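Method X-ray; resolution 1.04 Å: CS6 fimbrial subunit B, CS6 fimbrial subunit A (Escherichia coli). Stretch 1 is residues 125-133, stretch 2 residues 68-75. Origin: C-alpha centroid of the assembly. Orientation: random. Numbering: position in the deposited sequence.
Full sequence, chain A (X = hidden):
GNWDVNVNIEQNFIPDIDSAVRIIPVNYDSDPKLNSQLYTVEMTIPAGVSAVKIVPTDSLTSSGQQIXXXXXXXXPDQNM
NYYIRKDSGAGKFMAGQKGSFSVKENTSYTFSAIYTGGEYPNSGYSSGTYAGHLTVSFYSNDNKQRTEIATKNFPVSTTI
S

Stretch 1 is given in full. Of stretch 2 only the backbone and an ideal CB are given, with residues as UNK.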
# COMPACT_ATOMS: atom_id res chain seq x y z
N TYR A 125 -5.44 -19.15 8.50
CA TYR A 125 -4.47 -18.27 9.14
C TYR A 125 -4.51 -18.36 10.66
O TYR A 125 -5.58 -18.46 11.27
CB TYR A 125 -4.75 -16.81 8.75
CG TYR A 125 -4.43 -16.47 7.32
CD1 TYR A 125 -3.11 -16.41 6.88
CD2 TYR A 125 -5.44 -16.18 6.41
CE1 TYR A 125 -2.81 -16.08 5.57
CE2 TYR A 125 -5.15 -15.86 5.10
CZ TYR A 125 -3.83 -15.81 4.69
OH TYR A 125 -3.53 -15.49 3.39
N SER A 126 -3.34 -18.30 11.27
CA SER A 126 -3.25 -18.18 12.72
C SER A 126 -3.61 -16.77 13.20
O SER A 126 -3.35 -15.76 12.53
CB SER A 126 -1.83 -18.51 13.18
OG SER A 126 -1.49 -19.86 12.94
N SER A 127 -4.19 -16.69 14.40
CA SER A 127 -4.36 -15.40 15.06
C SER A 127 -3.01 -14.69 15.19
O SER A 127 -2.02 -15.32 15.55
CB SER A 127 -4.93 -15.60 16.46
OG SER A 127 -6.23 -16.15 16.46
N GLY A 128 -2.99 -13.37 14.97
CA GLY A 128 -1.78 -12.58 15.16
C GLY A 128 -1.74 -11.39 14.21
O GLY A 128 -2.70 -11.10 13.48
N THR A 129 -0.60 -10.70 14.25
CA THR A 129 -0.35 -9.56 13.38
C THR A 129 0.40 -10.00 12.13
O THR A 129 1.35 -10.79 12.21
CB THR A 129 0.46 -8.51 14.13
OG1 THR A 129 -0.29 -8.08 15.27
CG2 THR A 129 0.79 -7.32 13.26
N TYR A 130 -0.02 -9.45 10.99
CA TYR A 130 0.58 -9.69 9.68
C TYR A 130 1.12 -8.34 9.21
O TYR A 130 0.35 -7.40 9.07
CB TYR A 130 -0.50 -10.26 8.70
CG TYR A 130 -0.93 -11.65 9.10
CD1 TYR A 130 -1.76 -11.86 10.19
CD2 TYR A 130 -0.50 -12.75 8.37
CE1 TYR A 130 -2.11 -13.13 10.59
CE2 TYR A 130 -0.86 -14.04 8.76
CZ TYR A 130 -1.65 -14.24 9.87
OH TYR A 130 -1.94 -15.53 10.23
N ALA A 131 2.44 -8.25 9.02
CA ALA A 131 3.09 -6.96 8.83
C ALA A 131 3.96 -6.91 7.58
O ALA A 131 4.39 -7.93 7.05
CB ALA A 131 3.95 -6.63 10.05
N GLY A 132 4.23 -5.70 7.14
CA GLY A 132 5.12 -5.46 6.02
C GLY A 132 5.45 -3.98 5.94
O GLY A 132 5.28 -3.25 6.93
N HIS A 133 5.87 -3.54 4.76
CA HIS A 133 6.17 -2.13 4.51
C HIS A 133 5.59 -1.70 3.19
O HIS A 133 5.45 -2.52 2.27
CB HIS A 133 7.68 -1.87 4.50
CG HIS A 133 8.31 -1.99 5.85
ND1 HIS A 133 8.66 -3.21 6.39
CD2 HIS A 133 8.63 -1.06 6.78
CE1 HIS A 133 9.17 -3.03 7.59
NE2 HIS A 133 9.18 -1.73 7.85
N UNK A 68 2.21 -7.24 -2.92
CA UNK A 68 2.99 -7.26 -1.71
C UNK A 68 2.52 -8.35 -0.76
O UNK A 68 1.50 -9.01 -0.99
CB UNK A 68 2.93 -5.89 -1.02
N UNK A 69 3.29 -8.53 0.31
CA UNK A 69 2.97 -9.51 1.34
C UNK A 69 2.91 -8.86 2.73
O UNK A 69 3.74 -8.01 3.07
CB UNK A 69 4.00 -10.64 1.33
N UNK A 70 1.93 -9.31 3.52
CA UNK A 70 1.92 -9.08 4.97
C UNK A 70 2.20 -10.45 5.60
O UNK A 70 1.48 -11.41 5.36
CB UNK A 70 0.60 -8.48 5.45
N UNK A 71 3.28 -10.52 6.37
CA UNK A 71 3.78 -11.79 6.90
C UNK A 71 3.49 -11.87 8.40
O UNK A 71 3.73 -10.91 9.15
CB UNK A 71 5.28 -11.94 6.63
N UNK A 72 2.96 -13.01 8.84
CA UNK A 72 2.71 -13.25 10.24
C UNK A 72 4.01 -13.05 11.02
O UNK A 72 5.04 -13.69 10.73
CB UNK A 72 2.14 -14.65 10.46
N UNK A 73 3.97 -12.17 12.01
CA UNK A 73 5.20 -11.79 12.72
C UNK A 73 5.77 -12.91 13.62
O UNK A 73 6.91 -12.84 14.09
CB UNK A 73 4.93 -10.55 13.57
N UNK A 74 4.95 -13.94 13.85
CA UNK A 74 5.34 -15.10 14.65
C UNK A 74 5.65 -16.35 13.82
O UNK A 74 6.34 -17.24 14.29
CB UNK A 74 4.23 -15.42 15.65
N UNK A 75 5.13 -16.41 12.60
CA UNK A 75 5.17 -17.62 11.81
C UNK A 75 5.44 -17.21 10.37
O UNK A 75 4.51 -16.87 9.63
CB UNK A 75 3.87 -18.42 11.94

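Position 68 is already within the strand. Its ideal CB points toward stretch 1, yet the nearest atom there, His-133 O, is 5.3 Å away. Nothing visible demands a small residue. The deposited residue is Gly-68, which makes no contact with stretch 1.

At position 69 CA-to-CB points sideways, and no atom of stretch 1 lies within 5.5 Å of the ideal CB. Many side chains would fit, long polar ones included. It is Lys-69, whose end leads away. Water 1 donates to Lys-69 O (3.1 Å) and to His-133 O (3.0 Å), linking the strands.

At position 70 the ideal CB lies 3.8 Å from Tyr-130 O and 4.0 Å from Ala-131 N. Tyr-130 CB is close by, and Gly-132 leaves room. An aliphatic side chain suits. Leu-70 (m, t) fills the place: its CB is 3.9 Å from Tyr-130 CB, and its CD2 is 3.7 Å from Gly-132 N. A CB on Gly-132 would be tight against that CD2 and would clash with Lys-69 O.

Position 71 pairs with Ala-131, both CB atoms on the same face of the sheet. Its N donates to Ala-131 O (2.9 Å), and its O accepts from Ala-131 N (3.0 Å). These backbone bonds do not select a side chain; beta-branched or other strand-favouring residues suit. It is Val-71 (chi1 t). Its side chain comes nearest at CB, 4.1 Å from Ala-131 O, so the backbone makes the contact.

Position 72 pairs with Tyr-130 across a non-hydrogen-bonded site. The ideal CB is 3.5 Å from Tyr-130 CE2. Tyr-130 OH donates to Ser-126 O (2.7 Å), which leaves the hydroxyl as an acceptor. A polar side chain with a donor suits, such as Asn, Gln, His or a small Ser. Asn-72 ND2 donates to Tyr-130 OH (3.1 Å). Its OD1 accepts from N of position 74 (2.8 Å) and, weakly, from N of position 75 (3.0 Å), bracing the turn.

At position 73 N donates to Thr-129 O (3.0 Å). CB points toward stretch 1, near Thr-129 and Ala-131. Small or medium apolar residues, or Thr, would suit. Val-73 puts CG1 3.8 Å from Ala-131 CB and CG2 4.2 Å from Thr-129 CB.

Position 74 also points toward stretch 1, but its ideal CB has nothing within 5.5 Å. Ser-127 O and Thr-129 N lie on that side, so polar side chains suit. Asn-74 ND2 donates to water 2 (2.9 Å), which donates to Ser-127 O (2.7 Å), and to water 3 (2.9 Å), which accepts from Thr-129 N (3.0 Å).

Position 75 has no close neighbour in stretch 1, so the choice is wide. It is Asn-75, whose OD1 is hydrogen-bonded elsewhere in the structure.

Stretch 2 68-75: GKLVNVNN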
# COMPACT_ATOMS: atom_id res chain seq x y z
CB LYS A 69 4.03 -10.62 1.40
CG LYS A 69 4.00 -11.56 0.24
CD LYS A 69 4.99 -12.69 0.45
CE LYS A 69 4.60 -13.90 -0.38
NZ LYS A 69 5.40 -14.04 -1.61
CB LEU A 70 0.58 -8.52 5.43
CG LEU A 70 0.18 -7.19 4.78
CD1 LEU A 70 -1.17 -6.73 5.27
CD2 LEU A 70 1.21 -6.11 4.99
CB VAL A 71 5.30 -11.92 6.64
CG1 VAL A 71 5.82 -13.26 7.16
CG2 VAL A 71 5.59 -11.78 5.15
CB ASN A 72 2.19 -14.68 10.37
CG ASN A 72 1.83 -15.06 11.78
OD1 ASN A 72 2.61 -14.87 12.70
ND2 ASN A 72 0.65 -15.63 11.96
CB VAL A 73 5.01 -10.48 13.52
CG1 VAL A 73 4.63 -9.31 12.60
CG2 VAL A 73 4.00 -10.64 14.63
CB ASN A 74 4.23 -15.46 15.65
CG ASN A 74 3.67 -14.24 16.33
OD1 ASN A 74 4.36 -13.58 17.10
ND2 ASN A 74 2.42 -13.91 16.02
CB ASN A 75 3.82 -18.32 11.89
CG ASN A 75 3.83 -19.68 11.26
OD1 ASN A 75 2.92 -20.47 11.49
ND2 ASN A 75 4.87 -19.99 10.47
O HOH W 1 3.78 -5.02 2.41
O HOH W 2 0.53 -15.85 14.92
O HOH W 3 1.11 -11.36 16.61
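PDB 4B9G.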